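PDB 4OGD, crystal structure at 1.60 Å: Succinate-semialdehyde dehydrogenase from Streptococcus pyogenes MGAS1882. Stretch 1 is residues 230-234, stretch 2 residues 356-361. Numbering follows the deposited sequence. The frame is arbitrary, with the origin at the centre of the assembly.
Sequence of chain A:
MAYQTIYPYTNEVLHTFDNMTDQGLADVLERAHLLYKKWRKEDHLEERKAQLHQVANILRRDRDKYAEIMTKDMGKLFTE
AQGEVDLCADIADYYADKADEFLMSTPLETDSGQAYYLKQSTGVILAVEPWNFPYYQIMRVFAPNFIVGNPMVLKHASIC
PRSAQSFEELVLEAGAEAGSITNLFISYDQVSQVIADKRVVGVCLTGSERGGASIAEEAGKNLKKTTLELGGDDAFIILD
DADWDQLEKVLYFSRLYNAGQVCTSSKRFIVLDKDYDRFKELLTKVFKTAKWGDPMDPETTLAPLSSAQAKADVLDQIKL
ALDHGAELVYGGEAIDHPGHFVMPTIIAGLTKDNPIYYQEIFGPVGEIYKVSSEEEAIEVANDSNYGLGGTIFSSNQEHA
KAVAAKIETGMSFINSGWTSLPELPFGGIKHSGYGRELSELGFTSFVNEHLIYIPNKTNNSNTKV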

ATOM      1  N   LEU A 230       8.001   9.794   4.692  1.00  7.17           N
ATOM      2  CA  LEU A 230       7.902  11.228   4.943  1.00  6.03           C
ATOM      3  C   LEU A 230       8.743  11.676   6.137  1.00  7.44           C
ATOM      4  O   LEU A 230       9.704  11.004   6.528  1.00  9.44           O
ATOM      5  N   GLY A 231       8.392  12.822   6.702  1.00  8.69           N
ATOM      6  CA  GLY A 231       9.197  13.403   7.756  1.00  7.40           C
ATOM      7  C   GLY A 231       8.942  12.735   9.088  1.00  8.62           C
ATOM      8  O   GLY A 231       8.111  11.828   9.201  1.00  9.45           O
ATOM      9  N   GLY A 232       9.656  13.196  10.108  1.00  6.47           N
ATOM     10  CA  GLY A 232       9.458  12.686  11.451  1.00 10.12           C
ATOM     11  C   GLY A 232       9.693  13.760  12.495  1.00  9.13           C
ATOM     12  O   GLY A 232      10.226  14.827  12.201  1.00  8.43           O
ATOM     13  N   ASP A 233       9.274  13.488  13.726  1.00  7.56           N
ATOM     14  CA  ASP A 233       9.603  14.362  14.843  1.00  7.27           C
ATOM     15  C   ASP A 233       9.990  13.439  15.987  1.00  7.55           C
ATOM     16  O   ASP A 233       9.344  13.413  17.047  1.00  7.40           O
ATOM     17  N   ASP A 234      11.045  12.660  15.746  1.00  7.38           N
ATOM     18  CA  ASP A 234      11.351  11.490  16.558  1.00  8.88           C
ATOM     19  C   ASP A 234      11.648  11.835  18.005  1.00  6.73           C
ATOM     20  O   ASP A 234      12.397  12.772  18.294  1.00  8.04           O
ATOM     21  N   ILE A 356       5.264  25.004  17.508  1.00 13.14           N
ATOM     22  CA  ILE A 356       6.496  24.230  17.349  1.00 11.10           C
ATOM     23  C   ILE A 356       6.502  22.931  18.195  1.00 11.79           C
ATOM     24  O   ILE A 356       7.240  21.989  17.897  1.00 12.39           O
ATOM     25  N   TYR A 357       5.644  22.855  19.215  1.00 11.58           N
ATOM     26  CA  TYR A 357       5.483  21.622  19.992  1.00 11.44           C
ATOM     27  C   TYR A 357       5.228  20.426  19.078  1.00 11.25           C
ATOM     28  O   TYR A 357       5.667  19.313  19.368  1.00 10.81           O
ATOM     29  N   TYR A 358       4.545  20.670  17.961  1.00 10.47           N
ATOM     30  CA  TYR A 358       4.110  19.598  17.068  1.00  9.81           C
ATOM     31  C   TYR A 358       4.710  19.662  15.663  1.00 10.68           C
ATOM     32  O   TYR A 358       4.315  18.884  14.797  1.00 11.69           O
ATOM     33  N   GLN A 359       5.653  20.574  15.427  1.00  9.77           N
ATOM     34  CA  GLN A 359       6.222  20.753  14.083  1.00  9.84           C
ATOM     35  C   GLN A 359       7.612  20.166  13.951  1.00 10.61           C
ATOM     36  O   GLN A 359       8.426  20.285  14.862  1.00 13.67           O
ATOM     37  N   GLU A 360       7.893  19.559  12.801  1.00 11.01           N
ATOM     38  CA  GLU A 360       9.244  19.094  12.491  1.00 10.88           C
ATOM     39  C   GLU A 360      10.119  20.263  12.057  1.00  9.77           C
ATOM     40  O   GLU A 360       9.760  21.001  11.135  1.00 10.16           O
ATOM     41  N   ILE A 361      11.263  20.437  12.722  1.00  9.88           N
ATOM     42  CA  ILE A 361      12.253  21.432  12.316  1.00 10.02           C
ATOM     43  C   ILE A 361      13.402  20.736  11.587  1.00  9.53           C
ATOM     44  O   ILE A 361      14.155  19.956  12.188  1.00  9.52           O
TER

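What do the first residues of stretch 2 bring to the contact? Mostly backbone. Ile356 (chi1 m, chi2 m) makes no contact with stretch 1, but its O accepts a weak hydrogen bond from Gln359 N at 3.3 Å, closing a turn. Tyr357, with chi1 t, and Tyr358, with chi1 m, both direct their CA-to-CB bonds away from stretch 1. Neither side chain comes within contact distance; instead the carboxylate of Asp233 approaches the main chain, with Asp233 OD2 4.2 Å from Tyr357 O.

How does Asp233 continue along this backbone? Gln359 also points away, chi1 m and chi2 t, so it too meets the aspartate through its main chain: Asp233 OD2 lies 3.7 Å from Gln359 O. The CA-to-CB bond of Asp233 runs sideways, yet its t rotamer brings the carboxylate nearer, and Asp233 OD1 reaches to 4.1 Å from Glu360 CA.

Which side chain of stretch 2 does reach across? Glu360 does. It leaves its backbone sideways, but chi1 and chi2 are both t, and this extended chain carries the carboxylate to the two glycines. Gly232 N donates a hydrogen bond to Glu360 OE2, 3.1 Å long and nearly straight at 164°. Gly232 O is also 2.9 Å from Glu360 OE2, but these are two acceptors and form no hydrogen bond. Glu360 OE1 sits 3.6 Å from Gly231 CA, where the absence of a side chain matters: an ideal CB there would be only 2.2 Å from Glu360 OE1.

What links the stretches beyond Glu360? Ile361 (chi1 m, chi2 t) keeps its side chain out of contact, but its backbone joins through water 1. The water accepts from Ile361 N at 2.9 Å and donates to Asp233 OD1 at 2.8 Å, bridging the two stretches.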

ATOM      1  CB  LEU A 230       6.433  11.626   5.108  1.00  6.07           C
ATOM      2  CG  LEU A 230       5.519  11.088   3.996  1.00  7.21           C
ATOM      3  CD1 LEU A 230       4.066  11.485   4.272  1.00  6.07           C
ATOM      4  CD2 LEU A 230       5.970  11.593   2.610  1.00  8.70           C
ATOM      5  CB  ASP A 233       8.407  15.252  15.214  1.00  7.87           C
ATOM      6  CG  ASP A 233       8.823  16.505  15.955  1.00 10.20           C
ATOM      7  OD1 ASP A 233       9.997  16.899  15.827  1.00  9.66           O
ATOM      8  OD2 ASP A 233       7.973  17.108  16.653  1.00  8.92           O
ATOM      9  CB  ASP A 234      12.546  10.725  15.979  1.00  7.58           C
ATOM     10  CG  ASP A 234      12.250  10.083  14.632  1.00  7.75           C
ATOM     11  OD1 ASP A 234      11.086  10.101  14.164  1.00  8.85           O
ATOM     12  OD2 ASP A 234      13.200   9.525  14.051  1.00  7.46           O
ATOM     13  CB  ILE A 356       7.744  25.141  17.574  1.00 10.48           C
ATOM     14  CG1 ILE A 356       7.781  26.238  16.503  1.00 13.87           C
ATOM     15  CG2 ILE A 356       9.046  24.351  17.544  1.00 13.28           C
ATOM     16  CD1 ILE A 356       7.821  25.702  15.061  1.00 12.59           C
ATOM     17  CB  TYR A 357       4.310  21.766  20.976  1.00 11.27           C
ATOM     18  CG  TYR A 357       4.227  20.702  22.061  1.00 12.12           C
ATOM     19  CD1 TYR A 357       3.598  19.481  21.829  1.00 12.59           C
ATOM     20  CD2 TYR A 357       4.746  20.938  23.327  1.00 10.99           C
ATOM     21  CE1 TYR A 357       3.506  18.517  22.830  1.00 12.11           C
ATOM     22  CE2 TYR A 357       4.657  19.984  24.331  1.00 11.27           C
ATOM     23  CZ  TYR A 357       4.041  18.776  24.076  1.00 11.57           C
ATOM     24  OH  TYR A 357       3.965  17.843  25.098  1.00 11.23           O
ATOM     25  CB  TYR A 358       2.577  19.594  16.949  1.00 10.38           C
ATOM     26  CG  TYR A 358       1.863  19.265  18.240  1.00  9.38           C
ATOM     27  CD1 TYR A 358       1.839  17.965  18.728  1.00 10.42           C
ATOM     28  CD2 TYR A 358       1.205  20.253  18.966  1.00 11.82           C
ATOM     29  CE1 TYR A 358       1.186  17.660  19.912  1.00 10.63           C
ATOM     30  CE2 TYR A 358       0.552  19.956  20.146  1.00 11.01           C
ATOM     31  CZ  TYR A 358       0.538  18.659  20.608  1.00 10.37           C
ATOM     32  OH  TYR A 358      -0.107  18.361  21.784  1.00 13.54           O
ATOM     33  CB  GLN A 359       6.314  22.239  13.729  1.00 14.00           C
ATOM     34  CG  GLN A 359       4.991  22.905  13.448  1.00 14.92           C
ATOM     35  CD  GLN A 359       5.155  24.281  12.825  1.00 18.28           C
ATOM     36  OE1 GLN A 359       6.182  24.591  12.205  1.00 18.37           O
ATOM     37  NE2 GLN A 359       4.139  25.119  12.989  1.00 19.16           N
ATOM     38  CB  GLU A 360       9.191  18.056  11.363  1.00  9.98           C
ATOM     39  CG  GLU A 360      10.557  17.646  10.834  1.00 10.23           C
ATOM     40  CD  GLU A 360      10.464  16.660   9.686  1.00 12.05           C
ATOM     41  OE1 GLU A 360       9.539  16.801   8.860  1.00 12.81           O
ATOM     42  OE2 GLU A 360      11.308  15.739   9.620  1.00  9.68           O
ATOM     43  CB  ILE A 361      12.816  22.209  13.518  1.00  9.22           C
ATOM     44  CG1 ILE A 361      11.698  22.917  14.288  1.00 11.62           C
ATOM     45  CG2 ILE A 361      13.824  23.251  13.038  1.00  9.98           C
ATOM     46  CD1 ILE A 361      12.198  23.680  15.509  1.00 11.77           C
TER
HETATM   47  O   HOH W   1      11.099  19.428  15.424  1.00 11.74           O